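Local coordinates for protein multicopper oxidase type 1 (Nitrosomonas europaea, PDB 3G5W) that probably oxidises its substrates through bound copper, as a two-domain, laccase-like multicopper oxidase with a mononuclear copper site and oxygen-bridged coppers between subunits, at residues 108-112 / 113-117; 170-173 / 174-178; 250-254 / 255-259. All coordinates share one frame; numbering follows the deposited sequence.

Contact 1 (108-112 / 113-117). With CU (copper (II) ion), chain G.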
ATOM      1  N   VAL A 108     -13.591  16.127  -1.672  1.00 20.63           N
ATOM      2  CA  VAL A 108     -12.228  15.903  -1.177  1.00 21.06           C
ATOM      3  C   VAL A 108     -11.208  15.603  -2.282  1.00 21.15           C
ATOM      4  O   VAL A 108     -10.040  15.993  -2.169  1.00 21.00           O
ATOM      5  CB  VAL A 108     -12.178  14.824  -0.075  1.00 20.82           C
ATOM      6  CG1 VAL A 108     -12.982  15.287   1.128  1.00 21.24           C
ATOM      7  CG2 VAL A 108     -12.715  13.495  -0.589  1.00 21.02           C
ATOM      8  N   ASN A 109     -11.656  14.923  -3.339  1.00 21.14           N
ATOM      9  CA  ASN A 109     -10.822  14.674  -4.517  1.00 21.41           C
ATOM     10  C   ASN A 109     -10.146  15.933  -5.073  1.00 21.31           C
ATOM     11  O   ASN A 109      -9.087  15.844  -5.701  1.00 21.56           O
ATOM     12  CB  ASN A 109     -11.629  13.970  -5.615  1.00 21.44           C
ATOM     13  CG  ASN A 109     -12.876  14.734  -6.007  1.00 22.12           C
ATOM     14  OD1 ASN A 109     -13.752  14.977  -5.177  1.00 22.55           O
ATOM     15  ND2 ASN A 109     -12.972  15.104  -7.286  1.00 22.71           N
ATOM     16  N   GLU A 110     -10.765  17.093  -4.843  1.00 21.36           N
ATOM     17  CA  GLU A 110     -10.140  18.387  -5.140  1.00 21.30           C
ATOM     18  C   GLU A 110      -9.654  19.126  -3.883  1.00 21.19           C
ATOM     19  O   GLU A 110      -8.488  19.518  -3.805  1.00 20.90           O
ATOM     20  CB  GLU A 110     -11.081  19.306  -5.936  1.00 21.46           C
ATOM     21  CG  GLU A 110     -10.391  20.607  -6.397  1.00 21.92           C
ATOM     22  CD  GLU A 110     -11.353  21.770  -6.643  1.00 23.76           C
ATOM     23  OE1 GLU A 110     -12.562  21.525  -6.844  1.00 24.42           O
ATOM     24  OE2 GLU A 110     -10.894  22.938  -6.628  1.00 23.51           O
ATOM     25  N   HIS A 111     -10.551  19.322  -2.918  1.00 21.24           N
ATOM     26  CA  HIS A 111     -10.297  20.226  -1.784  1.00 21.16           C
ATOM     27  C   HIS A 111      -9.148  19.776  -0.882  1.00 21.30           C
ATOM     28  O   HIS A 111      -8.301  20.589  -0.499  1.00 20.86           O
ATOM     29  CB  HIS A 111     -11.574  20.450  -0.957  1.00 21.12           C
ATOM     30  CG  HIS A 111     -12.614  21.287  -1.650  1.00 20.77           C
ATOM     31  ND1 HIS A 111     -13.489  22.103  -0.965  1.00 21.32           N
ATOM     32  CD2 HIS A 111     -12.909  21.440  -2.963  1.00 20.10           C
ATOM     33  CE1 HIS A 111     -14.292  22.706  -1.825  1.00 21.55           C
ATOM     34  NE2 HIS A 111     -13.954  22.328  -3.046  1.00 20.53           N
ATOM     35  N   VAL A 112      -9.118  18.486  -0.550  1.00 21.62           N
ATOM     36  CA  VAL A 112      -8.048  17.948   0.300  1.00 21.78           C
ATOM     37  C   VAL A 112      -6.800  17.654  -0.538  1.00 22.24           C
ATOM     38  O   VAL A 112      -5.711  18.128  -0.220  1.00 22.05           O
ATOM     39  CB  VAL A 112      -8.495  16.692   1.110  1.00 22.09           C
ATOM     40  CG1 VAL A 112      -7.373  16.205   2.029  1.00 21.55           C
ATOM     41  CG2 VAL A 112      -9.715  17.007   1.939  1.00 21.33           C
ATOM     42  N   THR A 113      -6.972  16.890  -1.617  1.00 22.55           N
ATOM     43  CA  THR A 113      -5.856  16.515  -2.492  1.00 23.14           C
ATOM     44  C   THR A 113      -5.027  17.703  -2.998  1.00 23.08           C
ATOM     45  O   THR A 113      -3.792  17.665  -2.932  1.00 22.85           O
ATOM     46  CB  THR A 113      -6.337  15.657  -3.692  1.00 23.29           C
ATOM     47  OG1 THR A 113      -7.050  14.512  -3.204  1.00 24.24           O
ATOM     48  CG2 THR A 113      -5.161  15.193  -4.555  1.00 23.64           C
ATOM     49  N   MET A 114      -5.690  18.759  -3.478  1.00 22.71           N
ATOM     50  CA  MET A 114      -4.957  19.849  -4.138  1.00 22.72           C
ATOM     51  C   MET A 114      -5.334  21.294  -3.778  1.00 21.37           C
ATOM     52  O   MET A 114      -4.901  22.226  -4.455  1.00 21.30           O
ATOM     53  CB  MET A 114      -4.971  19.655  -5.661  1.00 22.76           C
ATOM     54  CG  MET A 114      -6.350  19.771  -6.322  1.00 23.76           C
ATOM     55  SD  MET A 114      -6.323  19.216  -8.049  1.00 25.93           S
ATOM     56  CE  MET A 114      -6.269  17.428  -7.848  1.00 25.15           C
ATOM     57  N   ARG A 115      -6.109  21.495  -2.717  1.00 20.05           N
ATOM     58  CA  ARG A 115      -6.412  22.875  -2.289  1.00 18.95           C
ATOM     59  C   ARG A 115      -5.902  23.186  -0.880  1.00 18.61           C
ATOM     60  O   ARG A 115      -6.269  24.206  -0.296  1.00 18.11           O
ATOM     61  CB  ARG A 115      -7.909  23.190  -2.430  1.00 18.53           C
ATOM     62  CG  ARG A 115      -8.468  23.008  -3.852  1.00 18.70           C
ATOM     63  CD  ARG A 115      -7.878  23.996  -4.856  1.00 17.95           C
ATOM     64  NE  ARG A 115      -8.201  23.599  -6.226  1.00 19.53           N
ATOM     65  CZ  ARG A 115      -7.469  23.887  -7.299  1.00 18.55           C
ATOM     66  NH1 ARG A 115      -7.856  23.454  -8.492  1.00 18.84           N
ATOM     67  NH2 ARG A 115      -6.355  24.598  -7.194  1.00 18.35           N
ATOM     68  N   GLY A 116      -5.046  22.303  -0.355  1.00 18.64           N
ATOM     69  CA  GLY A 116      -4.355  22.515   0.920  1.00 18.20           C
ATOM     70  C   GLY A 116      -5.231  22.654   2.157  1.00 18.32           C
ATOM     71  O   GLY A 116      -4.841  23.321   3.115  1.00 18.30           O
ATOM     72  N   MET A 117      -6.403  22.010   2.150  1.00 17.85           N
ATOM     73  CA  MET A 117      -7.371  22.147   3.241  1.00 17.85           C
ATOM     74  C   MET A 117      -7.123  21.099   4.322  1.00 17.24           C
ATOM     75  O   MET A 117      -7.925  20.192   4.507  1.00 16.96           O
ATOM     76  CB  MET A 117      -8.818  22.054   2.722  1.00 17.84           C
ATOM     77  CG  MET A 117      -9.151  23.057   1.622  1.00 18.03           C
ATOM     78  SD  MET A 117     -10.920  23.365   1.507  1.00 19.46           S
ATOM     79  CE  MET A 117     -11.198  24.374   2.972  1.00 18.67           C
TER
HETATM   80 CU    CU G   1     -13.526  22.400   1.130  1.00 23.24          CU
HETATM   81  O   HOH W   1      -3.450  19.909  -0.984  1.00 20.84           O
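His111 and Met117 are two of the four ligands of the mononuclear blue (type 1) copper of this cupredoxin domain, and the short helix 108-114 with the turn after it brings them together. The two side chains lie side by side and point the same way. His111 ND1 binds the copper at 2.1 Å, while Met117 SD stands 2.8 Å from the same ion, the longer distance usual for a type 1 thioether. That sulfur meets the His111 ring obliquely, 58° off its normal. Met117 CG lies beside the backbone N (chi1 -56°) and SD continues almost straight on, which carries the sulfur to the metal. His56 and Cys104 complete the site.

Behind the ligands a salt bridge ties the helix to the turn. Arg115 NE donates to Glu110 OE2 at 2.8 Å, on the anti lone pair, with the carboxylate and guanidinium planes 89° apart. Glu110 OE2 also accepts from Gly155 N, and the far nitrogens of Arg115 are bonded to carbonyls of His23, Trp150, Ala151 and Glu156. A methionine in place of Arg115 would probably leave the buried Glu110 carboxylate without its charged mate and those carbonyls without their donors.

Backbone bonds run on into the turn: Met114 N reaches Glu110 O, and Val108 O takes both Val112 N and Thr113 N, the latter at 3.2 Å. Gly116, at positive phi, turns the chain toward Met117. One water spans the exit, donating to Val112 O at 3.0 Å and accepting from Gly116 N at 2.9 Å.

Contact 2 (170-173 / 174-178)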
ATOM      1  N   ASN A 170       4.643  19.136   4.075  1.00 15.72           N
ATOM      2  CA  ASN A 170       4.111  20.435   4.542  1.00 16.17           C
ATOM      3  C   ASN A 170       4.085  21.489   3.429  1.00 16.38           C
ATOM      4  O   ASN A 170       4.508  22.640   3.618  1.00 15.80           O
ATOM      5  CB  ASN A 170       4.871  20.933   5.774  1.00 15.91           C
ATOM      6  CG  ASN A 170       4.807  19.945   6.932  1.00 16.70           C
ATOM      7  OD1 ASN A 170       3.964  19.049   6.944  1.00 16.46           O
ATOM      8  ND2 ASN A 170       5.707  20.101   7.905  1.00 16.64           N
ATOM      9  N   ALA A 171       3.610  21.059   2.262  1.00 16.26           N
ATOM     10  CA  ALA A 171       3.392  21.939   1.105  1.00 17.06           C
ATOM     11  C   ALA A 171       4.652  22.521   0.450  1.00 17.27           C
ATOM     12  O   ALA A 171       4.545  23.472  -0.327  1.00 17.45           O
ATOM     13  CB  ALA A 171       2.392  23.058   1.442  1.00 17.08           C
ATOM     14  N   LYS A 172       5.825  21.956   0.753  1.00 17.17           N
ATOM     15  CA  LYS A 172       7.041  22.238  -0.029  1.00 17.80           C
ATOM     16  C   LYS A 172       7.680  20.981  -0.609  1.00 17.68           C
ATOM     17  O   LYS A 172       7.674  19.925   0.020  1.00 17.54           O
ATOM     18  CB  LYS A 172       8.091  23.001   0.785  1.00 18.03           C
ATOM     19  CG  LYS A 172       7.614  24.325   1.384  1.00 20.65           C
ATOM     20  CD  LYS A 172       7.112  25.307   0.324  1.00 23.58           C
ATOM     21  CE  LYS A 172       8.204  26.213  -0.193  1.00 25.74           C
ATOM     22  NZ  LYS A 172       7.621  27.567  -0.496  1.00 28.23           N
ATOM     23  N   SER A 173       8.231  21.106  -1.813  1.00 17.84           N
ATOM     24  CA  SER A 173       9.062  20.053  -2.387  1.00 18.30           C
ATOM     25  C   SER A 173      10.537  20.360  -2.142  1.00 18.67           C
ATOM     26  O   SER A 173      10.943  21.524  -2.084  1.00 18.26           O
ATOM     27  CB  SER A 173       8.817  19.912  -3.891  1.00 18.36           C
ATOM     28  OG  SER A 173       7.441  19.728  -4.191  1.00 19.25           O
ATOM     29  N   PHE A 174      11.332  19.309  -1.988  1.00 18.75           N
ATOM     30  CA  PHE A 174      12.775  19.429  -2.039  1.00 19.67           C
ATOM     31  C   PHE A 174      13.142  20.095  -3.381  1.00 20.14           C
ATOM     32  O   PHE A 174      12.548  19.765  -4.413  1.00 20.34           O
ATOM     33  CB  PHE A 174      13.415  18.043  -1.953  1.00 20.01           C
ATOM     34  CG  PHE A 174      14.912  18.074  -1.825  1.00 20.82           C
ATOM     35  CD1 PHE A 174      15.721  18.024  -2.953  1.00 22.47           C
ATOM     36  CD2 PHE A 174      15.511  18.164  -0.574  1.00 21.42           C
ATOM     37  CE1 PHE A 174      17.113  18.065  -2.838  1.00 23.21           C
ATOM     38  CE2 PHE A 174      16.892  18.204  -0.448  1.00 21.91           C
ATOM     39  CZ  PHE A 174      17.692  18.155  -1.581  1.00 22.21           C
ATOM     40  N   PRO A 175      14.146  20.996  -3.384  1.00 20.38           N
ATOM     41  CA  PRO A 175      15.036  21.392  -2.283  1.00 20.48           C
ATOM     42  C   PRO A 175      14.549  22.526  -1.373  1.00 20.51           C
ATOM     43  O   PRO A 175      15.366  23.134  -0.680  1.00 20.49           O
ATOM     44  CB  PRO A 175      16.310  21.820  -3.021  1.00 20.74           C
ATOM     45  CG  PRO A 175      15.805  22.385  -4.319  1.00 21.19           C
ATOM     46  CD  PRO A 175      14.502  21.679  -4.645  1.00 20.66           C
ATOM     47  N   GLU A 176      13.250  22.800  -1.359  1.00 20.43           N
ATOM     48  CA  GLU A 176      12.720  23.882  -0.522  1.00 20.62           C
ATOM     49  C   GLU A 176      12.088  23.409   0.797  1.00 20.17           C
ATOM     50  O   GLU A 176      11.467  24.190   1.529  1.00 19.60           O
ATOM     51  CB  GLU A 176      11.779  24.769  -1.331  1.00 20.95           C
ATOM     52  CG  GLU A 176      12.534  25.659  -2.300  1.00 22.74           C
ATOM     53  CD  GLU A 176      11.629  26.396  -3.259  1.00 24.99           C
ATOM     54  OE1 GLU A 176      10.579  26.913  -2.820  1.00 26.64           O
ATOM     55  OE2 GLU A 176      11.978  26.459  -4.457  1.00 27.09           O
ATOM     56  N   THR A 177      12.270  22.125   1.099  1.00 19.37           N
ATOM     57  CA  THR A 177      12.022  21.596   2.439  1.00 19.14           C
ATOM     58  C   THR A 177      13.140  22.058   3.379  1.00 18.92           C
ATOM     59  O   THR A 177      14.056  22.757   2.950  1.00 19.22           O
ATOM     60  CB  THR A 177      11.949  20.052   2.416  1.00 18.92           C
ATOM     61  OG1 THR A 177      13.084  19.533   1.715  1.00 20.26           O
ATOM     62  CG2 THR A 177      10.691  19.596   1.711  1.00 18.46           C
ATOM     63  N   GLN A 178      13.070  21.674   4.655  1.00 18.63           N
ATOM     64  CA  GLN A 178      14.076  22.084   5.637  1.00 18.32           C
ATOM     65  C   GLN A 178      14.769  20.884   6.272  1.00 18.28           C
ATOM     66  O   GLN A 178      14.130  19.866   6.520  1.00 18.22           O
ATOM     67  CB  GLN A 178      13.437  22.944   6.743  1.00 18.44           C
ATOM     68  CG  GLN A 178      12.880  24.275   6.254  1.00 18.04           C
ATOM     69  CD  GLN A 178      13.954  25.212   5.743  1.00 20.06           C
ATOM     70  OE1 GLN A 178      15.055  25.273   6.287  1.00 20.57           O
ATOM     71  NE2 GLN A 178      13.633  25.956   4.691  1.00 20.86           N
TER
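Ser173 O accepts from Glu176 N at 2.7 Å, closing a four-residue turn whose middle peptide, from Phe174 to Pro175, is cis, and the backbone angles of those two residues fit a type VIa turn. The donor lies in the carbonyl plane, on a lone pair, with an N-H...O angle of 146°. The cis bond brings the two central side chains together: Pro175 CB sits 3.8 Å above one face of the Phe174 ring, displaced toward its rim. Phe174 itself packs on Met269 of strand 269-274.

Beyond the turn, the chain passes back beside Lys172. Thr177 CG2 rests 3.5 Å from Lys172 O, placed there by a first torsion (chi1 50°) that sets the methyl beside the backbone N and leaves OG1 to bond with Met269 O. Lys172 CB packs against the Glu176 carbonyl, its O 3.7 Å away. The lysine chain is bent at every torsion after chi1 and crosses the extended Glu176 at a slant, so that Lys172 CE comes within 3.6 Å of Glu176 OE1. Lys172 NZ stands 3.8 Å from the same oxygen, a long salt bridge.

Both charged ends have hydrogen bonds elsewhere, Lys172 NZ to Val15 O and Glu176 OE2 to Gly18 N, while Ser173 OG is bonded to Tyr167 O. The chemistry therefore points to a turn shaped by its cis proline and one short backbone bond, the charge pair adding a looser tie, in a loop fastened to the end of strand 2-15 and the turn after it, to strand 166-169 and to strand 269-274.

Contact 3 (250-254 / 255-259). With C2O (Cu-O-Cu linkage), chain P.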
ATOM      1  N   ILE A 250      16.223  11.481   4.335  1.00 20.12           N
ATOM      2  CA  ILE A 250      14.908  10.903   4.561  1.00 20.11           C
ATOM      3  C   ILE A 250      14.054  11.277   3.353  1.00 19.48           C
ATOM      4  O   ILE A 250      14.009  12.441   2.955  1.00 18.67           O
ATOM      5  CB  ILE A 250      14.274  11.335   5.916  1.00 20.76           C
ATOM      6  CG1 ILE A 250      12.747  11.189   5.879  1.00 21.44           C
ATOM      7  CG2 ILE A 250      14.678  12.752   6.299  1.00 22.57           C
ATOM      8  CD1 ILE A 250      12.119  11.230   7.248  1.00 24.09           C
ATOM      9  N   HIS A 251      13.419  10.277   2.744  1.00 18.46           N
ATOM     10  CA  HIS A 251      12.698  10.485   1.493  1.00 18.22           C
ATOM     11  C   HIS A 251      11.674   9.391   1.225  1.00 17.83           C
ATOM     12  O   HIS A 251      11.756   8.293   1.779  1.00 16.85           O
ATOM     13  CB  HIS A 251      13.681  10.571   0.312  1.00 18.48           C
ATOM     14  CG  HIS A 251      14.410   9.292   0.036  1.00 19.21           C
ATOM     15  ND1 HIS A 251      13.996   8.395  -0.924  1.00 20.57           N
ATOM     16  CD2 HIS A 251      15.513   8.750   0.605  1.00 20.38           C
ATOM     17  CE1 HIS A 251      14.821   7.361  -0.946  1.00 20.97           C
ATOM     18  NE2 HIS A 251      15.748   7.549  -0.026  1.00 20.89           N
ATOM     19  N   ASP A 252      10.713   9.712   0.363  1.00 17.16           N
ATOM     20  CA  ASP A 252       9.777   8.731  -0.144  1.00 17.52           C
ATOM     21  C   ASP A 252      10.563   7.799  -1.054  1.00 17.74           C
ATOM     22  O   ASP A 252      11.311   8.255  -1.935  1.00 18.09           O
ATOM     23  CB  ASP A 252       8.663   9.433  -0.927  1.00 17.10           C
ATOM     24  CG  ASP A 252       7.462   8.541  -1.163  1.00 17.40           C
ATOM     25  OD1 ASP A 252       7.601   7.294  -1.156  1.00 16.64           O
ATOM     26  OD2 ASP A 252       6.371   9.097  -1.370  1.00 17.44           O
ATOM     27  N   HIS A 253      10.417   6.500  -0.828  1.00 18.27           N
ATOM     28  CA  HIS A 253      11.115   5.514  -1.643  1.00 18.97           C
ATOM     29  C   HIS A 253      10.335   5.105  -2.891  1.00 19.64           C
ATOM     30  O   HIS A 253      10.815   4.289  -3.684  1.00 19.69           O
ATOM     31  CB  HIS A 253      11.535   4.288  -0.824  1.00 18.64           C
ATOM     32  CG  HIS A 253      12.795   3.649  -1.323  1.00 19.26           C
ATOM     33  ND1 HIS A 253      12.861   2.972  -2.521  1.00 19.40           N
ATOM     34  CD2 HIS A 253      14.039   3.591  -0.788  1.00 20.20           C
ATOM     35  CE1 HIS A 253      14.092   2.530  -2.709  1.00 19.72           C
ATOM     36  NE2 HIS A 253      14.824   2.884  -1.667  1.00 20.79           N
ATOM     37  N   VAL A 254       9.133   5.653  -3.077  1.00 20.08           N
ATOM     38  CA  VAL A 254       8.530   5.570  -4.407  1.00 20.64           C
ATOM     39  C   VAL A 254       9.157   6.645  -5.281  1.00 21.09           C
ATOM     40  O   VAL A 254       9.026   7.855  -5.031  1.00 20.66           O
ATOM     41  CB  VAL A 254       6.959   5.444  -4.447  1.00 20.84           C
ATOM     42  CG1 VAL A 254       6.311   5.458  -3.059  1.00 20.72           C
ATOM     43  CG2 VAL A 254       6.305   6.392  -5.456  1.00 21.09           C
ATOM     44  N   ASP A 255       9.921   6.170  -6.259  1.00 21.85           N
ATOM     45  CA  ASP A 255      10.878   6.996  -6.980  1.00 22.78           C
ATOM     46  C   ASP A 255      10.218   8.115  -7.766  1.00 22.66           C
ATOM     47  O   ASP A 255      10.815   9.168  -7.958  1.00 22.74           O
ATOM     48  CB  ASP A 255      11.756   6.132  -7.885  1.00 23.40           C
ATOM     49  CG  ASP A 255      12.690   5.214  -7.096  1.00 26.22           C
ATOM     50  OD1 ASP A 255      13.015   5.527  -5.923  1.00 28.75           O
ATOM     51  OD2 ASP A 255      13.106   4.173  -7.656  1.00 28.90           O
ATOM     52  N   THR A 256       8.975   7.885  -8.187  1.00 22.46           N
ATOM     53  CA  THR A 256       8.209   8.893  -8.920  1.00 22.32           C
ATOM     54  C   THR A 256       7.704  10.031  -8.016  1.00 21.78           C
ATOM     55  O   THR A 256       7.157  11.012  -8.514  1.00 21.93           O
ATOM     56  CB  THR A 256       7.040   8.260  -9.704  1.00 22.41           C
ATOM     57  OG1 THR A 256       6.225   7.478  -8.822  1.00 23.26           O
ATOM     58  CG2 THR A 256       7.575   7.363 -10.806  1.00 23.21           C
ATOM     59  N   HIS A 257       7.909   9.900  -6.702  1.00 20.54           N
ATOM     60  CA  HIS A 257       7.583  10.958  -5.736  1.00 20.22           C
ATOM     61  C   HIS A 257       8.791  11.829  -5.375  1.00 20.35           C
ATOM     62  O   HIS A 257       8.701  12.677  -4.481  1.00 20.46           O
ATOM     63  CB  HIS A 257       6.985  10.373  -4.443  1.00 20.01           C
ATOM     64  CG  HIS A 257       5.646   9.721  -4.624  1.00 19.02           C
ATOM     65  ND1 HIS A 257       5.015   9.030  -3.612  1.00 18.63           N
ATOM     66  CD2 HIS A 257       4.826   9.646  -5.699  1.00 17.94           C
ATOM     67  CE1 HIS A 257       3.855   8.571  -4.049  1.00 18.89           C
ATOM     68  NE2 HIS A 257       3.717   8.929  -5.314  1.00 19.25           N
ATOM     69  N   THR A 258       9.919  11.601  -6.045  1.00 20.64           N
ATOM     70  CA  THR A 258      11.131  12.404  -5.823  1.00 21.52           C
ATOM     71  C   THR A 258      11.471  13.258  -7.051  1.00 21.20           C
ATOM     72  O   THR A 258      12.634  13.613  -7.292  1.00 21.18           O
ATOM     73  CB  THR A 258      12.349  11.534  -5.441  1.00 21.61           C
ATOM     74  OG1 THR A 258      12.620  10.602  -6.495  1.00 23.69           O
ATOM     75  CG2 THR A 258      12.096  10.781  -4.138  1.00 22.55           C
ATOM     76  N   THR A 259      10.445  13.586  -7.822  1.00 21.34           N
ATOM     77  CA  THR A 259      10.604  14.453  -8.987  1.00 21.98           C
ATOM     78  C   THR A 259       9.767  15.726  -8.831  1.00 21.89           C
ATOM     79  O   THR A 259       8.685  15.695  -8.226  1.00 21.88           O
ATOM     80  CB  THR A 259      10.240  13.729 -10.308  1.00 22.02           C
ATOM     81  OG1 THR A 259       8.932  13.157 -10.205  1.00 22.98           O
ATOM     82  CG2 THR A 259      11.241  12.619 -10.624  1.00 22.67           C
TER
HETATM   83 CU2  C2O P 362      17.676   6.907   0.075  1.00 22.05          CU
HETATM   84 CU3  C2O P 362      16.829   2.076  -0.999  1.00 20.23          CU
HETATM   85  O1  C2O P 362      17.258   4.702  -0.639  1.00 23.41           O
HETATM   86  O   HOH W   2      13.223   7.610  -3.938  1.00 33.42           O
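The imidazole of His257 has Val254 CG2 over the centre of one face and Asp252 OD2 at its edge, just past the His-X-His copper motif of His251 and His253 in the second cupredoxin domain. The methyl is a CH-pi contact, 3.4 Å from the ring centroid and 4° off the normal. Val254 has an almost eclipsed chi1 of 1°, a torsion that is probably strained, with CG2 over the ring. Tyr167 also stacks on this ring, and His198 ND1 bonds to its NE2.

At the edge, His257 ND1 donates to Asp252 OD2 at 2.6 Å, the acceptor lying in the ring plane although the donor stands above the carboxylate plane. Asp252 OD2 accepts from His200 ND1 as well. The other oxygen, OD1, takes Val254 N, making an Asx turn, and Ala201 N, so the buried carboxylate is gripped at both ends. His257 N returns to Val254 O at 2.9 Å, opening the 3-10 segment that follows strand 247-252.

The copper-binding rings serve the cluster instead. His251 NE2 binds one copper of the Cu-O-Cu group at 2.0 Å, with the bridging oxygen near the ring plane at its edge; His253 NE2 binds the other at 2.3 Å. His205 shares the first copper, and His61, His103 and His105 of a neighbouring subunit complete the ligation, putting the cluster at a subunit interface. His251 ND1 donates to Asp252 O from above the carbonyl plane, which with the copper bond limits the ring's rotation, and a water donates to that same oxygen at 2.8 Å and to Asp255 OD1 at 2.9 Å.

Overall arrangement
Along the chain the three contacts come in series, contact 1 in the first cupredoxin domain and contacts 2 and 3 in the second. Contacts 2 and 3 are neighbours, their centres about 13 Å apart: the loop 170-178 leads from strand 166-169 of one sheet to strand 180-182 of the other, whose strand 247-252 carries contact 3. Contact 1 lies about 18 Å from contact 2 and 21 Å from contact 3, centre to centre, and touches neither. The trimer changes this, since Val108 and Asn109 of one subunit pack on Asp255 and Thr259 of another. Assembly thus sets the mononuclear copper region of one chain beside the interfacial copper cluster.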